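Local coordinates for protein lactaldehyde dehydrogenase (Escherichia coli, PDB 2IMP) that catalyses the irreversible NAD-dependent oxidation of L-lactaldehyde to L-lactate in L-fucose and L-rhamnose breakdown, and also oxidises glycolaldehyde, at residues Ile415-Asn419 against Leu420-Met424; Gly465-Glu468 against Tyr469-Thr472; Phe314-Pro317 against Ala318-Asn321; Val26-Pro29 against Ala30-Ala33; Ala43-Ala46 against Arg47-Ile50. All blocks are in the same frame, centred on the assembly; numbering follows the deposited sequence.

Overall arrangement
All five contacts are local, each made by one continuous run of chain. Contact 2 is the most buried and turns a helix into a strand by backbone bonds and a buried tyrosine. Contact 1, partly buried, changes strand into helix with an asparagine N-cap. Contacts 3 and 4 share one chemistry, an Asx turn with proline in the middle; contact 3 lies at the surface, contact 4 is partly buried, and they touch, Asn316 packing on Ala30 and Thr31, with centres about 13 Å apart. Contact 5 is regular helix, buried along Ala46, Ala49 and Ile50 and charged on its outer side; its centre lies about 52 Å from that of contact 1, across the chain's centre.

Contact 1. Residues Ile415-Asn419 against Leu420-Met424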
loop_
_atom_site.group_PDB
_atom_site.type_symbol
_atom_site.label_atom_id
_atom_site.label_comp_id
_atom_site.label_asym_id
_atom_site.label_seq_id
_atom_site.Cartn_x
_atom_site.Cartn_y
_atom_site.Cartn_z
ATOM N N ILE A 415 23.882 17.036 -0.161
ATOM C CA ILE A 415 24.477 17.780 -1.257
ATOM C C ILE A 415 23.842 19.168 -1.461
ATOM O O ILE A 415 22.644 19.353 -1.228
ATOM C CB ILE A 415 24.398 16.988 -2.584
ATOM C CG1 ILE A 415 25.162 17.736 -3.681
ATOM C CG2 ILE A 415 22.949 16.771 -2.980
ATOM C CD1 ILE A 415 25.282 16.981 -4.988
ATOM N N TYR A 416 24.666 20.127 -1.874
ATOM C CA TYR A 416 24.214 21.493 -2.114
ATOM C C TYR A 416 24.493 21.969 -3.541
ATOM O O TYR A 416 25.640 22.097 -3.957
ATOM C CB TYR A 416 24.867 22.438 -1.112
ATOM C CG TYR A 416 24.654 21.996 0.310
ATOM C CD1 TYR A 416 25.409 20.959 0.855
ATOM C CD2 TYR A 416 23.648 22.561 1.093
ATOM C CE1 TYR A 416 25.166 20.488 2.143
ATOM C CE2 TYR A 416 23.395 22.097 2.383
ATOM C CZ TYR A 416 24.158 21.060 2.899
ATOM O OH TYR A 416 23.904 20.576 4.162
ATOM N N THR A 417 23.420 22.218 -4.278
ATOM C CA THR A 417 23.518 22.640 -5.661
ATOM C C THR A 417 22.196 23.237 -6.167
ATOM O O THR A 417 21.168 23.137 -5.493
ATOM C CB THR A 417 23.899 21.433 -6.554
ATOM O OG1 THR A 417 23.971 21.834 -7.926
ATOM C CG2 THR A 417 22.860 20.331 -6.415
ATOM N N GLN A 418 22.229 23.844 -7.347
ATOM C CA GLN A 418 21.029 24.443 -7.906
ATOM C C GLN A 418 20.658 23.894 -9.304
ATOM O O GLN A 418 19.703 24.358 -9.943
ATOM C CB GLN A 418 21.196 25.964 -7.951
ATOM C CG GLN A 418 21.713 26.530 -6.626
ATOM C CD GLN A 418 21.796 28.047 -6.633
ATOM O OE1 GLN A 418 21.246 28.708 -5.734
ATOM N NE2 GLN A 418 22.491 28.612 -7.605
ATOM N N ASN A 419 21.421 22.900 -9.756
ATOM C CA ASN A 419 21.184 22.292 -11.061
ATOM C C ASN A 419 20.305 21.004 -11.018
ATOM O O ASN A 419 20.637 20.024 -10.343
ATOM C CB ASN A 419 22.528 21.996 -11.733
ATOM C CG ASN A 419 22.373 21.417 -13.133
ATOM O OD1 ASN A 419 22.039 20.240 -13.302
ATOM N ND2 ASN A 419 22.611 22.247 -14.146
ATOM N N LEU A 420 19.187 21.031 -11.735
ATOM C CA LEU A 420 18.293 19.882 -11.754
ATOM C C LEU A 420 19.020 18.552 -12.030
ATOM O O LEU A 420 18.838 17.572 -11.306
ATOM C CB LEU A 420 17.178 20.085 -12.790
ATOM C CG LEU A 420 16.187 18.925 -12.952
ATOM C CD1 LEU A 420 15.493 18.649 -11.629
ATOM C CD2 LEU A 420 15.165 19.258 -14.028
ATOM N N ASN A 421 19.848 18.541 -13.069
ATOM C CA ASN A 421 20.586 17.338 -13.428
ATOM C C ASN A 421 21.549 16.852 -12.319
ATOM O O ASN A 421 21.648 15.649 -12.055
ATOM C CB ASN A 421 21.364 17.575 -14.724
ATOM C CG ASN A 421 21.272 16.402 -15.674
ATOM O OD1 ASN A 421 21.784 15.315 -15.393
ATOM N ND2 ASN A 421 20.605 16.610 -16.805
ATOM N N VAL A 422 22.240 17.795 -11.685
ATOM C CA VAL A 422 23.164 17.464 -10.608
ATOM C C VAL A 422 22.444 16.777 -9.429
ATOM O O VAL A 422 22.902 15.756 -8.908
ATOM C CB VAL A 422 23.894 18.734 -10.083
ATOM C CG1 VAL A 422 24.756 18.386 -8.879
ATOM C CG2 VAL A 422 24.770 19.327 -11.186
ATOM N N ALA A 423 21.311 17.358 -9.039
ATOM C CA ALA A 423 20.504 16.815 -7.960
ATOM C C ALA A 423 20.033 15.378 -8.249
ATOM O O ALA A 423 20.238 14.474 -7.442
ATOM C CB ALA A 423 19.299 17.717 -7.714
ATOM N N MET A 424 19.406 15.184 -9.407
ATOM C CA MET A 424 18.941 13.857 -9.777
ATOM C C MET A 424 20.099 12.842 -9.900
ATOM O O MET A 424 19.931 11.655 -9.622
ATOM C CB MET A 424 18.157 13.909 -11.094
ATOM C CG MET A 424 16.940 14.829 -11.060
ATOM S SD MET A 424 15.974 14.679 -9.531
ATOM C CE MET A 424 15.269 13.028 -9.724
#
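Asn419 and Val422 meet where the chain leaves strand 409-416 and enters helix 420-429. The polar part of the contact is an N-cap: Asn419 OD1 accepts from Val422 N at 2.9 Å, the donor tilted 17° from the amide's carbonyl plane. Having CG anti to the backbone N (chi1 -177°) swings the amide over the first turn, where backbone N-H groups lack helical partners. The main chain joins in through Ala423 N, which gives Asn419 O a nearly straight bond of 3.0 Å. Before the cap, a weak bond of 3.3 Å runs from Asn419 N to Thr417 OG1, a hydroxyl whose stronger partner is Asp263. With an alanine here instead of Asn419, Val422 N would probably lose its capping acceptor and the first turn would be less firmly fixed.

The apolar part centres on Val422, whose two branches divide the work. CG2 lies against Asn419 CB at 3.5 Å, while CG1 reaches back to Thr417 CG2 at 3.7 Å and, more loosely, to Ile415 CD1 at 4.2 Å. A branched residue suits this place because one methyl can touch the cap residue while the other touches Thr417.

The contact joins the first strand and the helix of the beta-alpha-beta unit completed by strand 434-437. Leu397 of helix 397-405 packs on Ile415 and Val422, and Leu420 meets Leu420 of a second subunit.

Contact 2. Residues Gly465-Glu468 against Tyr469-Thr472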
loop_
_atom_site.group_PDB
_atom_site.type_symbol
_atom_site.label_atom_id
_atom_site.label_comp_id
_atom_site.label_asym_id
_atom_site.label_seq_id
_atom_site.Cartn_x
_atom_site.Cartn_y
_atom_site.Cartn_z
ATOM N N GLY A 465 9.221 1.797 10.106
ATOM C CA GLY A 465 9.785 1.591 11.430
ATOM C C GLY A 465 8.761 0.836 12.257
ATOM O O GLY A 465 9.103 -0.056 13.032
ATOM N N LEU A 466 7.489 1.192 12.093
ATOM C CA LEU A 466 6.430 0.504 12.823
ATOM C C LEU A 466 6.340 -0.979 12.445
ATOM O O LEU A 466 6.140 -1.843 13.301
ATOM C CB LEU A 466 5.067 1.145 12.556
ATOM C CG LEU A 466 3.941 0.448 13.333
ATOM C CD1 LEU A 466 3.807 1.114 14.705
ATOM C CD2 LEU A 466 2.624 0.520 12.575
ATOM N N HIS A 467 6.487 -1.247 11.150
ATOM C CA HIS A 467 6.416 -2.611 10.644
ATOM C C HIS A 467 7.538 -3.531 11.142
ATOM O O HIS A 467 7.389 -4.748 11.118
ATOM C CB HIS A 467 6.361 -2.603 9.111
ATOM C CG HIS A 467 5.051 -2.125 8.561
ATOM N ND1 HIS A 467 4.841 -1.877 7.223
ATOM C CD2 HIS A 467 3.870 -1.862 9.178
ATOM C CE1 HIS A 467 3.597 -1.484 7.035
ATOM N NE2 HIS A 467 2.983 -1.468 8.207
ATOM N N GLU A 468 8.653 -2.948 11.577
ATOM C CA GLU A 468 9.734 -3.768 12.118
ATOM C C GLU A 468 9.249 -4.567 13.352
ATOM O O GLU A 468 9.809 -5.604 13.696
ATOM C CB GLU A 468 10.941 -2.906 12.540
ATOM C CG GLU A 468 11.766 -2.280 11.414
ATOM C CD GLU A 468 12.294 -3.299 10.407
ATOM O OE1 GLU A 468 12.523 -4.469 10.791
ATOM O OE2 GLU A 468 12.494 -2.920 9.231
ATOM N N TYR A 469 8.199 -4.058 13.997
ATOM C CA TYR A 469 7.639 -4.700 15.180
ATOM C C TYR A 469 6.437 -5.608 14.909
ATOM O O TYR A 469 5.709 -6.012 15.820
ATOM C CB TYR A 469 7.276 -3.642 16.230
ATOM C CG TYR A 469 8.509 -3.082 16.898
ATOM C CD1 TYR A 469 9.209 -2.015 16.336
ATOM C CD2 TYR A 469 9.022 -3.673 18.057
ATOM C CE1 TYR A 469 10.398 -1.549 16.911
ATOM C CE2 TYR A 469 10.207 -3.216 18.640
ATOM C CZ TYR A 469 10.890 -2.157 18.059
ATOM O OH TYR A 469 12.080 -1.724 18.610
ATOM N N LEU A 470 6.252 -5.918 13.637
ATOM C CA LEU A 470 5.172 -6.779 13.215
ATOM C C LEU A 470 5.660 -7.941 12.354
ATOM O O LEU A 470 6.667 -7.831 11.666
ATOM C CB LEU A 470 4.146 -5.974 12.414
ATOM C CG LEU A 470 3.309 -4.949 13.182
ATOM C CD1 LEU A 470 2.650 -3.977 12.205
ATOM C CD2 LEU A 470 2.268 -5.681 14.027
ATOM N N GLN A 471 4.962 -9.057 12.444
ATOM C CA GLN A 471 5.270 -10.205 11.623
ATOM C C GLN A 471 3.983 -10.744 11.009
ATOM O O GLN A 471 2.892 -10.497 11.524
ATOM C CB GLN A 471 6.002 -11.295 12.415
ATOM C CG GLN A 471 5.219 -11.934 13.543
ATOM C CD GLN A 471 6.096 -12.864 14.371
ATOM O OE1 GLN A 471 7.135 -13.340 13.900
ATOM N NE2 GLN A 471 5.679 -13.133 15.603
ATOM N N THR A 472 4.116 -11.474 9.920
ATOM C CA THR A 472 2.942 -11.956 9.235
ATOM C C THR A 472 2.478 -13.371 9.548
ATOM O O THR A 472 3.270 -14.263 9.852
ATOM C CB THR A 472 3.145 -11.864 7.714
ATOM O OG1 THR A 472 4.270 -12.673 7.341
ATOM C CG2 THR A 472 3.419 -10.427 7.301
#
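Leu470 and His467 come together because each has CG anti to its carbonyl carbon (chi1 -70° and -72°), which lets Leu470 CD1 approach His467 CD2 obliquely at 3.9 Å. The same choice at Tyr469 brings the CD1 edge of its ring to Gly465 O, which lies in the ring plane, 3.8 Å from Tyr469 CD1. Leu466 O sits 3.6 Å from Tyr469 CB.

Two backbone bonds fold the chain here. Tyr469 N donates to Leu466 O at 3.1 Å, and Leu470 N to His467 O at 3.0 Å. Both donors stand well above the plane of the carbonyl they use, Leu470 N by 65°, as the tight bend demands.

Tyrosine suits the buried corner because its broad ring packs against Pro165 and Ala166 of helix 155-168 and against Met224 and Ser226 of strand 222-227. Leu470 supplies an apolar branch against Tyr122 and Thr169. Glu468 O and Tyr469 O are hydrogen-bonded to Lys247 and Asn171.

The motif is a type I beta turn from His467 to Leu470, leading from helix 462-467 into strand 470-478, which pairs antiparallel with strand 134-149.

Contact 3. Residues Phe314-Pro317 against Ala318-Asn321; sequences FGNP and AERN
Asn316 carries most of this contact with Ala318, Glu319 and Arg320, in the loop between helices 298-310 and 331-346. Ahead of it, Gly315 takes backbone angles at which any side chain would be jammed against the carbonyl oxygen of Phe314, so glycine fits the approach to the turn. The backbone of Gly315 is also bonded to Met325, farther along the same loop.

At Asn316 the amide carbon stands opposite the backbone N across CA-CB (chi1 -170°), and OD1 is thereby carried past Pro317 to Ala318 N. The bond from Ala318 N to Asn316 OD1 measures 2.8 Å, with the donor tilted 15° from the amide's carbonyl plane. Asn316 OD1 also lies 3.3 Å from Ala318 CB; only a methyl meets the oxygen there. The side chains of Asn316 and Glu319 cross obliquely, CG to CG 3.9 Å. The amide packs on Ala30 and Thr31 as well, joining this loop to the one after strand 23-27.

The main-chain oxygen of Asn316 serves two donors. Arg320 N, 3.0 Å from Asn316 O, is nearly in line with the C=O, though its N-H meets the oxygen at a bend. Glu319 N, 3.1 Å from Asn316 O, stands 56° above the carbonyl plane.

Pro317 follows. Its ring holds phi near the value the turn needs, and having no N-H it makes Ala318 N the first donor available to the asparagine. Pro317 packs on Pro327, and its carbonyl accepts from Gln98.

The chemistry is that of an Asx turn with proline in the middle: two oxygens of Asn316 take three successive backbone N-H groups, in a turn that is itself neither helix nor strand.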
loop_
_atom_site.group_PDB
_atom_site.type_symbol
_atom_site.label_atom_id
_atom_site.label_comp_id
_atom_site.label_asym_id
_atom_site.label_seq_id
_atom_site.Cartn_x
_atom_site.Cartn_y
_atom_site.Cartn_z
ATOM N N PHE A 314 32.400 26.554 23.656
ATOM C CA PHE A 314 32.165 25.325 24.392
ATOM C C PHE A 314 32.258 25.515 25.914
ATOM O O PHE A 314 32.919 26.442 26.386
ATOM C CB PHE A 314 33.139 24.233 23.929
ATOM C CG PHE A 314 34.586 24.543 24.195
ATOM C CD1 PHE A 314 35.117 24.419 25.475
ATOM C CD2 PHE A 314 35.422 24.951 23.160
ATOM C CE1 PHE A 314 36.464 24.686 25.719
ATOM C CE2 PHE A 314 36.769 25.221 23.393
ATOM C CZ PHE A 314 37.290 25.092 24.674
ATOM N N GLY A 315 31.579 24.654 26.662
ATOM C CA GLY A 315 31.607 24.759 28.109
ATOM C C GLY A 315 30.496 23.985 28.794
ATOM O O GLY A 315 29.792 23.191 28.165
ATOM N N ASN A 316 30.349 24.213 30.096
ATOM C CA ASN A 316 29.326 23.550 30.896
ATOM C C ASN A 316 27.878 23.967 30.508
ATOM O O ASN A 316 27.465 25.101 30.753
ATOM C CB ASN A 316 29.566 23.859 32.374
ATOM C CG ASN A 316 28.703 23.027 33.291
ATOM O OD1 ASN A 316 27.544 22.751 32.987
ATOM N ND2 ASN A 316 29.256 22.636 34.431
ATOM N N PRO A 317 27.107 23.041 29.910
ATOM C CA PRO A 317 25.723 23.285 29.482
ATOM C C PRO A 317 24.817 23.830 30.608
ATOM O O PRO A 317 23.956 24.674 30.373
ATOM C CB PRO A 317 25.255 21.908 29.011
ATOM C CG PRO A 317 26.509 21.236 28.599
ATOM C CD PRO A 317 27.476 21.636 29.681
ATOM N N ALA A 318 25.016 23.323 31.818
ATOM C CA ALA A 318 24.217 23.741 32.964
ATOM C C ALA A 318 24.443 25.203 33.416
ATOM O O ALA A 318 23.535 25.838 33.953
ATOM C CB ALA A 318 24.469 22.796 34.139
ATOM N N GLU A 319 25.643 25.721 33.181
ATOM C CA GLU A 319 25.971 27.080 33.594
ATOM C C GLU A 319 25.992 28.118 32.463
ATOM O O GLU A 319 26.061 29.321 32.711
ATOM C CB GLU A 319 27.317 27.086 34.316
ATOM C CG GLU A 319 27.392 26.066 35.432
ATOM C CD GLU A 319 28.436 26.410 36.466
ATOM O OE1 GLU A 319 29.617 26.587 36.093
ATOM O OE2 GLU A 319 28.071 26.502 37.659
ATOM N N ARG A 320 25.932 27.631 31.232
ATOM C CA ARG A 320 25.935 28.498 30.068
ATOM C C ARG A 320 24.835 28.162 29.052
ATOM O O ARG A 320 24.834 27.083 28.463
ATOM C CB ARG A 320 27.300 28.440 29.373
ATOM C CG ARG A 320 28.440 28.978 30.216
ATOM C CD ARG A 320 28.999 30.254 29.623
ATOM N NE ARG A 320 29.817 29.978 28.449
ATOM C CZ ARG A 320 30.315 30.909 27.644
ATOM N NH1 ARG A 320 30.079 32.191 27.874
ATOM N NH2 ARG A 320 31.055 30.553 26.607
ATOM N N ASN A 321 23.895 29.081 28.880
ATOM C CA ASN A 321 22.826 28.888 27.918
ATOM C C ASN A 321 23.092 29.684 26.631
ATOM O O ASN A 321 22.192 29.913 25.824
ATOM C CB ASN A 321 21.487 29.323 28.515
ATOM C CG ASN A 321 21.401 30.821 28.705
ATOM O OD1 ASN A 321 22.222 31.417 29.401
ATOM N ND2 ASN A 321 20.405 31.441 28.085
#

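Contact 4. Residues Val26-Pro29 against Ala30-Ala33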
loop_
_atom_site.group_PDB
_atom_site.type_symbol
_atom_site.label_atom_id
_atom_site.label_comp_id
_atom_site.label_asym_id
_atom_site.label_seq_id
_atom_site.Cartn_x
_atom_site.Cartn_y
_atom_site.Cartn_z
ATOM N N VAL A 26 27.504 7.284 37.795
ATOM C CA VAL A 26 27.116 8.105 36.663
ATOM C C VAL A 26 27.705 9.517 36.855
ATOM O O VAL A 26 27.390 10.207 37.824
ATOM C CB VAL A 26 25.586 8.185 36.512
ATOM C CG1 VAL A 26 25.229 9.083 35.339
ATOM C CG2 VAL A 26 25.016 6.786 36.292
ATOM N N VAL A 27 28.576 9.910 35.937
ATOM C CA VAL A 27 29.262 11.182 36.030
ATOM C C VAL A 27 28.790 12.307 35.094
ATOM O O VAL A 27 28.291 12.052 34.000
ATOM C CB VAL A 27 30.774 10.967 35.773
ATOM C CG1 VAL A 27 31.486 12.287 35.731
ATOM C CG2 VAL A 27 31.366 10.076 36.852
ATOM N N ASN A 28 28.948 13.544 35.555
ATOM C CA ASN A 28 28.630 14.710 34.746
ATOM C C ASN A 28 29.837 15.012 33.833
ATOM O O ASN A 28 30.885 15.430 34.309
ATOM C CB ASN A 28 28.356 15.920 35.637
ATOM C CG ASN A 28 27.906 17.134 34.848
ATOM O OD1 ASN A 28 28.412 17.406 33.757
ATOM N ND2 ASN A 28 26.959 17.881 35.402
ATOM N N PRO A 29 29.693 14.796 32.521
ATOM C CA PRO A 29 30.784 15.035 31.572
ATOM C C PRO A 29 31.429 16.449 31.601
ATOM O O PRO A 29 32.543 16.641 31.113
ATOM C CB PRO A 29 30.138 14.709 30.232
ATOM C CG PRO A 29 28.733 15.178 30.442
ATOM C CD PRO A 29 28.415 14.619 31.810
ATOM N N ALA A 30 30.724 17.420 32.164
ATOM C CA ALA A 30 31.256 18.774 32.239
ATOM C C ALA A 30 32.154 19.024 33.475
ATOM O O ALA A 30 33.124 19.777 33.407
ATOM C CB ALA A 30 30.108 19.784 32.222
ATOM N N THR A 31 31.821 18.362 34.581
ATOM C CA THR A 31 32.546 18.525 35.836
ATOM C C THR A 31 33.185 17.241 36.411
ATOM O O THR A 31 33.936 17.299 37.388
ATOM C CB THR A 31 31.613 19.076 36.922
ATOM O OG1 THR A 31 30.639 18.077 37.256
ATOM C CG2 THR A 31 30.891 20.318 36.427
ATOM N N GLU A 32 32.877 16.101 35.804
ATOM C CA GLU A 32 33.389 14.823 36.274
ATOM C C GLU A 32 32.876 14.407 37.668
ATOM O O GLU A 32 33.379 13.460 38.268
ATOM C CB GLU A 32 34.915 14.826 36.265
ATOM C CG GLU A 32 35.506 14.628 34.887
ATOM C CD GLU A 32 37.010 14.742 34.886
ATOM O OE1 GLU A 32 37.521 15.881 34.944
ATOM O OE2 GLU A 32 37.683 13.692 34.840
ATOM N N ALA A 33 31.879 15.125 38.169
ATOM C CA ALA A 33 31.301 14.799 39.464
ATOM C C ALA A 33 30.221 13.696 39.376
ATOM O O ALA A 33 29.484 13.621 38.389
ATOM C CB ALA A 33 30.707 16.048 40.098
#
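Asn28 faces Ala30 and Thr31 across the connection of a beta hairpin, in which strand 23-27 turns back to pair antiparallel with strand 34-39; the connection opens with an Asx turn. The Asn28 amide is extended away from its own nitrogen (chi1 -175°), and this places Asn28 OD1 ahead of Pro29, where Ala30 N donates to it at 2.8 Å. Proline suits the middle of the turn: its ring restrains phi and it offers no competing N-H. The small Ala30 CB lies 3.3 Å from Asn28 OD1.

Thr31 holds its hydroxyl between its backbone N and carbonyl carbon (chi1 68°). From there Thr31 OG1 lies 3.5 Å from Asn28 CB, the two side chains crossing obliquely, and takes a weak bond from Ala33 N. Glu32 adopts left-handed backbone angles (phi 66°) that help the chain turn back; its OE1 accepts from Gly362 N.

Replacing Asn28 with a leucine would probably leave Ala30 N without its side-chain acceptor and free the turn to flex.

Both the N and the O of Asn28 are bonded across the loop. Asn28 O receives Glu32 N and, weakly, Thr31 N. Asn28 N donates to Ala33 O at 2.9 Å, and Ala33 O also meets Val27 CA, at 3.4 Å, in a CA-H...O contact.

Contact 5. Residues Ala43-Ala46 against Arg47-Ile50; sequences AEDA and RKAI
Arg47, Ala46 and Glu44 bury the most surface in this opening stretch of helix 43-62. Arg47 sends its chain, extended from CG to NE, back beside the preceding turn, and Ala43 CB rests over one face of its guanidinium, 3.7 Å from Arg47 NH1. A methyl suits this place, being small enough to lie against the flat group. Arg47 CG also lies 3.3 Å from Ala43 O, the oxygen that accepts Arg47 N. The charge is met by a salt bridge from NE to Glu215 of helix 209-218.

Ala46 contributes chiefly its backbone. Ala46 O receives Ile50 N at 2.8 Å, nearly end-on, and has Ile50 CG1 beside it at 3.2 Å. Its small side chain lets helix 209-218 come close, through Glu215 and Leu216.

Glu44 O accepts from Lys48 N at 3.0 Å, and Lys48 CG lies against that same oxygen. Lys48 NZ remains 4.4 Å from Asp45 OD1, beyond a salt bridge, while Asp45 OD2 accepts from Gln42 N just before the helix.

The pattern is that of an amphipathic alpha helix with i to i+4 backbone bonds: Ala49 and Ile50 pack on Val174 of strand 172-176, which ends at Lys176, an NAD-binding residue.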
loop_
_atom_site.group_PDB
_atom_site.type_symbol
_atom_site.label_atom_id
_atom_site.label_comp_id
_atom_site.label_asym_id
_atom_site.label_seq_id
_atom_site.Cartn_x
_atom_site.Cartn_y
_atom_site.Cartn_z
ATOM N N ALA A 43 22.793 -10.793 34.065
ATOM C CA ALA A 43 21.839 -11.540 33.256
ATOM C C ALA A 43 20.522 -11.895 33.994
ATOM O O ALA A 43 19.429 -11.684 33.465
ATOM C CB ALA A 43 22.501 -12.809 32.723
ATOM N N GLU A 44 20.637 -12.417 35.212
ATOM C CA GLU A 44 19.452 -12.775 35.982
ATOM C C GLU A 44 18.421 -11.627 36.099
ATOM O O GLU A 44 17.218 -11.866 36.045
ATOM C CB GLU A 44 19.857 -13.271 37.373
ATOM C CG GLU A 44 20.761 -12.314 38.134
ATOM C CD GLU A 44 21.567 -13.010 39.217
ATOM O OE1 GLU A 44 20.956 -13.665 40.090
ATOM O OE2 GLU A 44 22.815 -12.900 39.193
ATOM N N ASP A 45 18.905 -10.398 36.256
ATOM C CA ASP A 45 18.006 -9.250 36.332
ATOM C C ASP A 45 17.259 -9.052 35.002
ATOM O O ASP A 45 16.063 -8.751 34.977
ATOM C CB ASP A 45 18.792 -7.984 36.676
ATOM C CG ASP A 45 19.545 -8.114 37.982
ATOM O OD1 ASP A 45 18.887 -8.335 39.019
ATOM O OD2 ASP A 45 20.788 -8.002 37.969
ATOM N N ALA A 46 17.991 -9.230 33.907
ATOM C CA ALA A 46 17.393 -9.132 32.586
ATOM C C ALA A 46 16.334 -10.235 32.397
ATOM O O ALA A 46 15.248 -9.987 31.869
ATOM C CB ALA A 46 18.477 -9.249 31.504
ATOM N N ARG A 47 16.670 -11.445 32.853
ATOM C CA ARG A 47 15.748 -12.568 32.753
ATOM C C ARG A 47 14.434 -12.321 33.502
ATOM O O ARG A 47 13.361 -12.662 33.007
ATOM C CB ARG A 47 16.392 -13.854 33.275
ATOM C CG ARG A 47 17.629 -14.273 32.522
ATOM C CD ARG A 47 17.949 -15.746 32.742
ATOM N NE ARG A 47 19.155 -16.130 32.013
ATOM C CZ ARG A 47 20.381 -16.107 32.527
ATOM N NH1 ARG A 47 20.567 -15.727 33.785
ATOM N NH2 ARG A 47 21.422 -16.445 31.777
ATOM N N LYS A 48 14.530 -11.733 34.693
ATOM C CA LYS A 48 13.330 -11.418 35.458
ATOM C C LYS A 48 12.420 -10.451 34.679
ATOM O O LYS A 48 11.198 -10.616 34.637
ATOM C CB LYS A 48 13.698 -10.791 36.807
ATOM C CG LYS A 48 14.385 -11.741 37.771
ATOM C CD LYS A 48 14.837 -11.019 39.039
ATOM C CE LYS A 48 15.682 -11.937 39.917
ATOM N NZ LYS A 48 16.288 -11.224 41.079
ATOM N N ALA A 49 13.045 -9.452 34.061
ATOM C CA ALA A 49 12.313 -8.480 33.260
ATOM C C ALA A 49 11.696 -9.140 32.016
ATOM O O ALA A 49 10.533 -8.914 31.683
ATOM C CB ALA A 49 13.242 -7.335 32.842
ATOM N N ILE A 50 12.497 -9.963 31.347
ATOM C CA ILE A 50 12.027 -10.673 30.172
ATOM C C ILE A 50 10.874 -11.637 30.508
ATOM O O ILE A 50 9.881 -11.705 29.779
ATOM C CB ILE A 50 13.184 -11.448 29.496
ATOM C CG1 ILE A 50 14.161 -10.445 28.875
ATOM C CG2 ILE A 50 12.638 -12.394 28.432
ATOM C CD1 ILE A 50 15.400 -11.071 28.272
#